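PDB 2X3G: SIRV1 hypothetical protein ORF119 from Sulfolobus islandicus rudivirus 1 variant xx, which is of unproven function but probably acts as a Rep-type HUH endonuclease that nicks viral DNA to start genome replication. Local coordinates for residues A[15-20]-A[73-78]; A[32-37]-A[65-70]; A[43-48]-A[69-74]. One frame throughout, in Å; residues are numbered along the deposited sequence.

Overall arrangement
Contacts 1 and 2 lie on the sheet face carrying helices 30-44 and 77-82; contact 3 closes the end of that layer. Contact 2 is the buried core, its centre about 6 Å from the chain's centre, and joins helix 30-44 to strand 64-71 by aromatic and aliphatic packing. Contact 3 uses the same helix and strand at their C-terminal ends, its centre about 13 Å from the chain's centre. Its chemistry is polar: aspartate and histidine bind backbone and hydroxyl groups. Contact 1 is partly buried and mixes both kinds, with tyrosines of strand 15-22 under the loop 73-76. Contacts 1 and 3 share Lys73 and Lys74. Backbone bonds between strands 15-22 and 64-71 link contact 1 to both.

Contact 1 (A[15-20]-A[73-78]); sequences YTYFIT and KKLDYS
Tyr15 and Tyr17 each turn one ring face to the segment 73-78. CG of Lys74 lies 3.5 Å above the Tyr15 ring plane, offset toward the rim, and makes a CH-pi contact. The backbone N of Lys73 meets the edge of the same ring. Over one face of Tyr17 sits CD1 of Leu75, a second CH-pi contact, 4.2 Å from the ring centroid. At the edge of Tyr17 lie CA of Lys74, the hydroxyl of Tyr77 and a water.

The fold is ferredoxin-like, beta-alpha-beta-beta-alpha-beta. Strand 15-22 is a central strand of the antiparallel sheet. Segment 73-78 leads from strand 64-71 into helix 77-82. The two tyrosines are two residues apart on the strand, so both rings lie on the sheet face that carries helices 30-44 and 77-82.

Leu75 slides past Tyr17 in the opposite direction, with CG of Leu75 3.7 Å from CE2 of Tyr17. Tyr77 crosses Tyr17 at about a right angle. Its CE1 comes 3.5 Å from CE1 of Tyr17, and the two ring planes stand at 89°. Ile19 reaches Leu75 more loosely. Leu75 also packs on Tyr40 and Ile41 of helix 30-44, which places the loop between strand and helix.

One direct hydrogen bond joins the segments. Leu75 N donates to Tyr17 OH at 3.1 Å, with a fairly straight N-H...O angle of 162°. The N-H comes to the hydroxyl from above the ring plane and helps hold the loop there. The water at the ring edge lies between the hydroxyls of Tyr17 and Tyr77. Asp76 is the N-cap of helix 77-82. Ser78 N donates weakly to Asp76 OD1, and Ser78 OG donates to Asp76 OD1 at 2.7 Å, on the syn side but tilted out of the carboxylate plane.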
# COMPACT_ATOMS: atom_id res chain seq x y z
N TYR A 15 1.81 5.41 -26.86
CA TYR A 15 2.95 5.23 -25.97
C TYR A 15 2.51 5.05 -24.53
O TYR A 15 1.74 5.84 -24.01
CB TYR A 15 3.90 6.42 -26.06
CG TYR A 15 4.32 6.73 -27.48
CD1 TYR A 15 5.21 5.90 -28.13
CD2 TYR A 15 3.79 7.83 -28.18
CE1 TYR A 15 5.57 6.14 -29.46
CE2 TYR A 15 4.14 8.08 -29.48
CZ TYR A 15 5.05 7.25 -30.11
OH TYR A 15 5.42 7.48 -31.41
N THR A 16 3.01 3.98 -23.90
CA THR A 16 2.86 3.74 -22.47
C THR A 16 4.27 3.68 -21.89
O THR A 16 5.02 2.74 -22.16
CB THR A 16 2.21 2.39 -22.16
OG1 THR A 16 0.89 2.31 -22.73
CG2 THR A 16 2.11 2.22 -20.65
N TYR A 17 4.62 4.71 -21.12
CA TYR A 17 5.94 4.80 -20.50
C TYR A 17 5.83 4.40 -19.04
O TYR A 17 4.98 4.93 -18.33
CB TYR A 17 6.46 6.21 -20.58
CG TYR A 17 6.76 6.71 -21.97
CD1 TYR A 17 7.93 6.34 -22.61
CD2 TYR A 17 5.85 7.53 -22.64
CE1 TYR A 17 8.22 6.80 -23.88
CE2 TYR A 17 6.15 8.00 -23.93
CZ TYR A 17 7.34 7.62 -24.53
OH TYR A 17 7.67 8.05 -25.78
N PHE A 18 6.69 3.47 -18.63
CA PHE A 18 6.82 3.03 -17.25
C PHE A 18 8.10 3.63 -16.71
O PHE A 18 9.19 3.27 -17.15
CB PHE A 18 6.81 1.49 -17.17
CG PHE A 18 7.11 0.93 -15.81
CD1 PHE A 18 6.52 1.47 -14.69
CD2 PHE A 18 7.98 -0.13 -15.67
CE1 PHE A 18 6.82 0.98 -13.43
CE2 PHE A 18 8.27 -0.64 -14.42
CZ PHE A 18 7.69 -0.08 -13.29
N ILE A 19 7.95 4.60 -15.81
CA ILE A 19 9.04 5.33 -15.22
C ILE A 19 9.19 4.98 -13.73
O ILE A 19 8.23 5.05 -12.97
CB ILE A 19 8.77 6.84 -15.34
CG1 ILE A 19 8.30 7.20 -16.76
CG2 ILE A 19 10.00 7.65 -14.85
CD1 ILE A 19 7.82 8.65 -16.88
N THR A 20 10.40 4.59 -13.34
CA THR A 20 10.70 4.35 -11.96
C THR A 20 11.72 5.39 -11.51
O THR A 20 12.74 5.59 -12.17
CB THR A 20 11.25 2.95 -11.76
OG1 THR A 20 10.33 2.03 -12.33
CG2 THR A 20 11.38 2.64 -10.27
N LYS A 73 2.12 11.16 -27.93
CA LYS A 73 3.26 11.93 -28.40
C LYS A 73 4.49 11.48 -27.64
O LYS A 73 4.46 11.45 -26.42
CB LYS A 73 3.03 13.41 -28.14
CG LYS A 73 4.17 14.29 -28.61
CD LYS A 73 3.80 15.77 -28.60
CE LYS A 73 5.02 16.67 -28.87
NZ LYS A 73 5.92 16.13 -29.93
N LYS A 74 5.57 11.17 -28.35
CA LYS A 74 6.79 10.68 -27.70
C LYS A 74 7.27 11.68 -26.67
O LYS A 74 7.29 12.88 -26.94
CB LYS A 74 7.91 10.46 -28.71
CG LYS A 74 7.96 9.09 -29.29
CD LYS A 74 9.01 9.03 -30.39
CE LYS A 74 9.02 7.67 -31.05
NZ LYS A 74 9.96 7.62 -32.20
N LEU A 75 7.68 11.16 -25.52
CA LEU A 75 8.21 11.96 -24.43
C LEU A 75 9.64 12.35 -24.74
O LEU A 75 10.40 11.55 -25.28
CB LEU A 75 8.20 11.18 -23.11
CG LEU A 75 6.96 11.14 -22.22
CD1 LEU A 75 7.37 10.56 -20.88
CD2 LEU A 75 6.37 12.54 -22.09
N ASP A 76 9.97 13.61 -24.42
CA ASP A 76 11.36 14.06 -24.32
C ASP A 76 11.88 13.66 -22.94
O ASP A 76 11.57 14.30 -21.94
CB ASP A 76 11.47 15.57 -24.54
CG ASP A 76 12.87 16.11 -24.34
OD1 ASP A 76 13.77 15.37 -23.88
OD2 ASP A 76 13.10 17.29 -24.64
N TYR A 77 12.65 12.58 -22.90
CA TYR A 77 13.14 12.01 -21.65
C TYR A 77 13.91 12.99 -20.75
O TYR A 77 13.85 12.87 -19.53
CB TYR A 77 14.02 10.79 -21.95
CG TYR A 77 13.30 9.60 -22.57
CD1 TYR A 77 11.91 9.49 -22.57
CD2 TYR A 77 14.02 8.57 -23.14
CE1 TYR A 77 11.28 8.40 -23.12
CE2 TYR A 77 13.42 7.47 -23.68
CZ TYR A 77 12.05 7.39 -23.69
OH TYR A 77 11.46 6.26 -24.23
N SER A 78 14.64 13.93 -21.33
CA SER A 78 15.38 14.93 -20.53
C SER A 78 14.45 15.79 -19.67
O SER A 78 14.83 16.26 -18.60
CB SER A 78 16.24 15.83 -21.42
OG SER A 78 15.45 16.71 -22.21
O HOH W 1 9.72 7.10 -26.85

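Contact 2 (A[32-37]-A[65-70]); sequences KIFRKF and YHILVF
Phe34 points its ring edge at the face of Tyr65. This is a T-shaped, edge-to-face pair, with centroids 4.7 Å apart and planes at 70°. CE1 of Phe34 lies 3.5 Å from CG of Tyr65, and CZ of Phe34 lies near CD2 of Tyr65. The edge therefore sits over the inner rim of the tyrosine, close to CB.

Aromatic-aliphatic packing continues along the strand. Phe37 meets Ile67 and Val69 tip to tip. Its CG, anti to the backbone N (chi1 -177°), starts the ring toward the strand. CE2 of Phe37 touches CG2 of Ile67 at 4.0 Å and CG2 of Val69 at 3.9 Å. CD1 of Ile67 comes over one ring face, while CG2 of Val69 meets the edge in plane.

Ile33 crosses the end of Tyr65 at about a right angle, with its CD1 3.4 Å from Tyr65 OH. That hydroxyl is hydrogen-bonded to Thr30 OG1, on the same helix.

The axes of 32-37 and 65-70 run 18° apart in direction and approach to 11.9 Å. This is the helix-on-sheet core of the ferredoxin-like fold. His66 points away, to the other sheet face. His64-Tyr65-His66 is consistent with an HUH motif. No hydrogen bond crosses between the two segments, so apolar packing joins them, while Thr30 satisfies the tyrosine's polar end.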
# COMPACT_ATOMS: atom_id res chain seq x y z
N LYS A 32 3.66 18.05 -4.65
CA LYS A 32 4.08 19.10 -5.58
C LYS A 32 4.81 18.51 -6.79
O LYS A 32 4.58 18.94 -7.93
CB LYS A 32 4.98 20.10 -4.87
CG LYS A 32 5.09 21.46 -5.57
CD LYS A 32 5.69 22.51 -4.63
CE LYS A 32 5.14 23.91 -4.92
NZ LYS A 32 5.46 24.88 -3.83
N ILE A 33 5.66 17.52 -6.53
CA ILE A 33 6.41 16.82 -7.57
C ILE A 33 5.48 16.16 -8.56
O ILE A 33 5.57 16.40 -9.76
CB ILE A 33 7.34 15.71 -6.98
CG1 ILE A 33 8.47 16.33 -6.15
CG2 ILE A 33 7.95 14.86 -8.07
CD1 ILE A 33 8.89 15.47 -4.98
N PHE A 34 4.59 15.31 -8.06
CA PHE A 34 3.65 14.59 -8.91
C PHE A 34 2.72 15.56 -9.65
O PHE A 34 2.46 15.38 -10.84
CB PHE A 34 2.82 13.59 -8.09
CG PHE A 34 3.52 12.29 -7.76
CD1 PHE A 34 4.86 12.06 -8.07
CD2 PHE A 34 2.83 11.30 -7.08
CE1 PHE A 34 5.47 10.86 -7.74
CE2 PHE A 34 3.46 10.08 -6.74
CZ PHE A 34 4.77 9.87 -7.07
N ARG A 35 2.20 16.55 -8.94
CA ARG A 35 1.33 17.55 -9.57
C ARG A 35 2.03 18.28 -10.72
O ARG A 35 1.50 18.36 -11.83
CB ARG A 35 0.85 18.57 -8.54
CG ARG A 35 0.13 19.75 -9.17
CD ARG A 35 -0.49 20.65 -8.14
NE ARG A 35 0.49 21.32 -7.28
CZ ARG A 35 1.27 22.33 -7.65
NH1 ARG A 35 1.25 22.81 -8.89
NH2 ARG A 35 2.10 22.87 -6.77
N LYS A 36 3.22 18.80 -10.46
CA LYS A 36 3.95 19.53 -11.48
C LYS A 36 4.38 18.62 -12.63
O LYS A 36 4.40 19.05 -13.79
CB LYS A 36 5.18 20.23 -10.90
CG LYS A 36 4.85 21.52 -10.18
CD LYS A 36 6.09 22.36 -9.96
CE LYS A 36 5.74 23.84 -9.88
NZ LYS A 36 6.76 24.62 -9.14
N PHE A 37 4.72 17.37 -12.32
CA PHE A 37 4.98 16.38 -13.36
C PHE A 37 3.71 16.16 -14.19
O PHE A 37 3.77 16.10 -15.40
CB PHE A 37 5.47 15.06 -12.76
CG PHE A 37 5.82 14.03 -13.78
CD1 PHE A 37 7.07 14.03 -14.39
CD2 PHE A 37 4.91 13.06 -14.15
CE1 PHE A 37 7.37 13.09 -15.36
CE2 PHE A 37 5.22 12.15 -15.12
CZ PHE A 37 6.44 12.16 -15.72
N TYR A 65 9.20 6.07 -6.54
CA TYR A 65 7.99 6.38 -7.31
C TYR A 65 7.91 5.48 -8.53
O TYR A 65 8.92 5.20 -9.15
CB TYR A 65 8.00 7.81 -7.83
CG TYR A 65 8.25 8.95 -6.86
CD1 TYR A 65 8.92 10.09 -7.28
CD2 TYR A 65 7.79 8.90 -5.54
CE1 TYR A 65 9.15 11.15 -6.43
CE2 TYR A 65 8.00 9.95 -4.69
CZ TYR A 65 8.69 11.08 -5.14
OH TYR A 65 8.91 12.14 -4.31
N HIS A 66 6.72 5.05 -8.89
CA HIS A 66 6.48 4.38 -10.17
C HIS A 66 5.39 5.15 -10.87
O HIS A 66 4.40 5.52 -10.25
CB HIS A 66 6.05 2.92 -10.01
CG HIS A 66 7.05 2.06 -9.31
ND1 HIS A 66 8.26 1.72 -9.87
CD2 HIS A 66 7.01 1.47 -8.10
CE1 HIS A 66 8.92 0.95 -9.02
NE2 HIS A 66 8.19 0.79 -7.94
N ILE A 67 5.57 5.38 -12.17
CA ILE A 67 4.65 6.19 -12.93
C ILE A 67 4.39 5.53 -14.28
O ILE A 67 5.34 5.16 -14.96
CB ILE A 67 5.23 7.60 -13.15
CG1 ILE A 67 5.53 8.29 -11.81
CG2 ILE A 67 4.27 8.49 -13.92
CD1 ILE A 67 5.94 9.75 -11.97
N LEU A 68 3.11 5.38 -14.64
CA LEU A 68 2.74 5.10 -16.03
C LEU A 68 2.21 6.35 -16.69
O LEU A 68 1.34 7.04 -16.15
CB LEU A 68 1.65 4.04 -16.14
CG LEU A 68 2.05 2.62 -15.91
CD1 LEU A 68 0.78 1.77 -15.99
CD2 LEU A 68 3.07 2.16 -16.93
N VAL A 69 2.76 6.66 -17.85
CA VAL A 69 2.31 7.79 -18.66
C VAL A 69 1.76 7.19 -19.95
O VAL A 69 2.45 6.48 -20.67
CB VAL A 69 3.47 8.77 -18.94
CG1 VAL A 69 3.05 9.85 -19.95
CG2 VAL A 69 3.97 9.43 -17.63
N PHE A 70 0.49 7.46 -20.22
CA PHE A 70 -0.15 7.12 -21.48
C PHE A 70 -0.29 8.38 -22.32
O PHE A 70 -0.92 9.34 -21.90
CB PHE A 70 -1.53 6.58 -21.18
CG PHE A 70 -1.52 5.45 -20.23
CD1 PHE A 70 -1.74 5.66 -18.86
CD2 PHE A 70 -1.29 4.15 -20.67
CE1 PHE A 70 -1.75 4.61 -17.97
CE2 PHE A 70 -1.31 3.11 -19.80
CZ PHE A 70 -1.53 3.33 -18.44

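Contact 3 (A[43-48]-A[69-74]); sequences NHDKNS and VFTNKK
Asp45 OD2 accepts two hydrogen bonds, from Thr71, the last residue of strand 64-71, and from Asn72, just after it. Thr71 OG1 donates at 2.7 Å to its anti lone pair. Asn72 N donates at 3.0 Å, nearly along the C-O axis, with an N-H...O angle of 168°. Beside it, His44 NE2 donates to Lys73 O at 2.7 Å. The oxygen lies in the imidazole plane, but the donor stands 45° out of the carbonyl plane. CE1 of His44 also meets CG of Lys73 at 3.5 Å. At the strand edge, Ser48 CA makes a CA-H...O contact of 3.2 Å with Phe70 O.

A second shell holds the carboxylate. Asn47 N donates to Asp45 OD1 from above the carboxylate plane, an Asx turn that overlaps the type I beta turn from Asp45 to Ser48. Asp45 O accepts from both Ser48 N and Ser48 OG, the latter at 2.6 Å. A water donates to Asp45 OD1 and accepts from ND2 of Asn47 and ND2 of Asn72. Asn72 OD1 is bound by Ile14 N, before strand 15-22. Thr71 OG1, anti to its backbone N, also accepts a weak bond from Lys73 N.

The contact ties the C-terminal end of helix 30-44, and the turn into strand 49-55, to the loop that leaves strand 64-71. Both Asp45 oxygens accept from N-H or O-H donors, which would probably keep the carboxylate ionised and its rotation fixed. His44 bonds as a donor, so NE2 carries a proton.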
# COMPACT_ATOMS: atom_id res chain seq x y z
N ASN A 43 0.58 19.44 -20.47
CA ASN A 43 1.00 20.40 -21.49
C ASN A 43 1.63 19.71 -22.72
O ASN A 43 1.48 20.19 -23.84
CB ASN A 43 1.93 21.47 -20.89
CG ASN A 43 1.19 22.44 -19.97
OD1 ASN A 43 -0.05 22.46 -19.93
ND2 ASN A 43 1.94 23.29 -19.27
N HIS A 44 2.28 18.58 -22.49
CA HIS A 44 2.88 17.75 -23.55
C HIS A 44 1.78 17.15 -24.45
O HIS A 44 1.90 17.14 -25.69
CB HIS A 44 3.75 16.67 -22.88
CG HIS A 44 4.05 15.48 -23.74
ND1 HIS A 44 5.06 15.46 -24.67
CD2 HIS A 44 3.48 14.24 -23.78
CE1 HIS A 44 5.09 14.28 -25.27
NE2 HIS A 44 4.14 13.52 -24.74
N ASP A 45 0.69 16.70 -23.83
CA ASP A 45 -0.41 16.04 -24.51
C ASP A 45 -1.66 16.19 -23.65
O ASP A 45 -1.75 15.57 -22.61
CB ASP A 45 -0.05 14.56 -24.68
CG ASP A 45 -1.17 13.70 -25.24
OD1 ASP A 45 -2.26 14.20 -25.61
OD2 ASP A 45 -0.93 12.48 -25.32
N LYS A 46 -2.62 16.99 -24.09
CA LYS A 46 -3.80 17.26 -23.24
C LYS A 46 -4.71 16.04 -23.05
O LYS A 46 -5.56 16.04 -22.15
CB LYS A 46 -4.60 18.44 -23.77
CG LYS A 46 -3.79 19.74 -23.84
CD LYS A 46 -4.64 20.95 -23.57
CE LYS A 46 -3.81 22.22 -23.63
NZ LYS A 46 -4.43 23.29 -22.80
N ASN A 47 -4.56 15.03 -23.90
CA ASN A 47 -5.30 13.75 -23.77
C ASN A 47 -4.62 12.69 -22.90
O ASN A 47 -5.17 11.59 -22.70
CB ASN A 47 -5.52 13.12 -25.14
CG ASN A 47 -6.35 13.98 -26.06
OD1 ASN A 47 -7.33 14.60 -25.63
ND2 ASN A 47 -5.97 14.01 -27.34
N SER A 48 -3.43 12.99 -22.40
CA SER A 48 -2.61 12.03 -21.68
C SER A 48 -3.24 11.64 -20.36
O SER A 48 -4.09 12.39 -19.83
CB SER A 48 -1.21 12.59 -21.42
OG SER A 48 -1.28 13.85 -20.77
N VAL A 69 2.76 6.66 -17.85
CA VAL A 69 2.31 7.79 -18.66
C VAL A 69 1.76 7.19 -19.95
O VAL A 69 2.45 6.48 -20.67
CB VAL A 69 3.47 8.77 -18.94
CG1 VAL A 69 3.05 9.85 -19.95
CG2 VAL A 69 3.97 9.43 -17.63
N PHE A 70 0.49 7.46 -20.22
CA PHE A 70 -0.15 7.12 -21.48
C PHE A 70 -0.29 8.38 -22.32
O PHE A 70 -0.92 9.34 -21.90
CB PHE A 70 -1.53 6.58 -21.18
CG PHE A 70 -1.52 5.45 -20.23
CD1 PHE A 70 -1.74 5.66 -18.86
CD2 PHE A 70 -1.29 4.15 -20.67
CE1 PHE A 70 -1.75 4.61 -17.97
CE2 PHE A 70 -1.31 3.11 -19.80
CZ PHE A 70 -1.53 3.33 -18.44
N THR A 71 0.25 8.35 -23.53
CA THR A 71 0.35 9.53 -24.37
C THR A 71 0.49 9.13 -25.84
O THR A 71 0.96 8.04 -26.17
CB THR A 71 1.55 10.41 -23.95
OG1 THR A 71 1.57 11.64 -24.69
CG2 THR A 71 2.89 9.70 -24.14
N ASN A 72 0.08 10.03 -26.72
CA ASN A 72 0.13 9.80 -28.16
C ASN A 72 1.29 10.54 -28.78
O ASN A 72 1.49 10.50 -29.99
CB ASN A 72 -1.22 10.18 -28.77
CG ASN A 72 -2.31 9.23 -28.38
OD1 ASN A 72 -2.10 8.02 -28.38
ND2 ASN A 72 -3.47 9.76 -28.03
N LYS A 73 2.12 11.16 -27.93
CA LYS A 73 3.26 11.93 -28.40
C LYS A 73 4.49 11.48 -27.64
O LYS A 73 4.46 11.45 -26.42
CB LYS A 73 3.03 13.41 -28.14
CG LYS A 73 4.17 14.29 -28.61
CD LYS A 73 3.80 15.77 -28.60
CE LYS A 73 5.02 16.67 -28.87
NZ LYS A 73 5.92 16.13 -29.93
N LYS A 74 5.57 11.17 -28.35
CA LYS A 74 6.79 10.68 -27.70
C LYS A 74 7.27 11.68 -26.67
O LYS A 74 7.29 12.88 -26.94
CB LYS A 74 7.91 10.46 -28.71
CG LYS A 74 7.96 9.09 -29.29
CD LYS A 74 9.01 9.03 -30.39
CE LYS A 74 9.02 7.67 -31.05
NZ LYS A 74 9.96 7.62 -32.20
O HOH W 2 -3.24 12.84 -27.79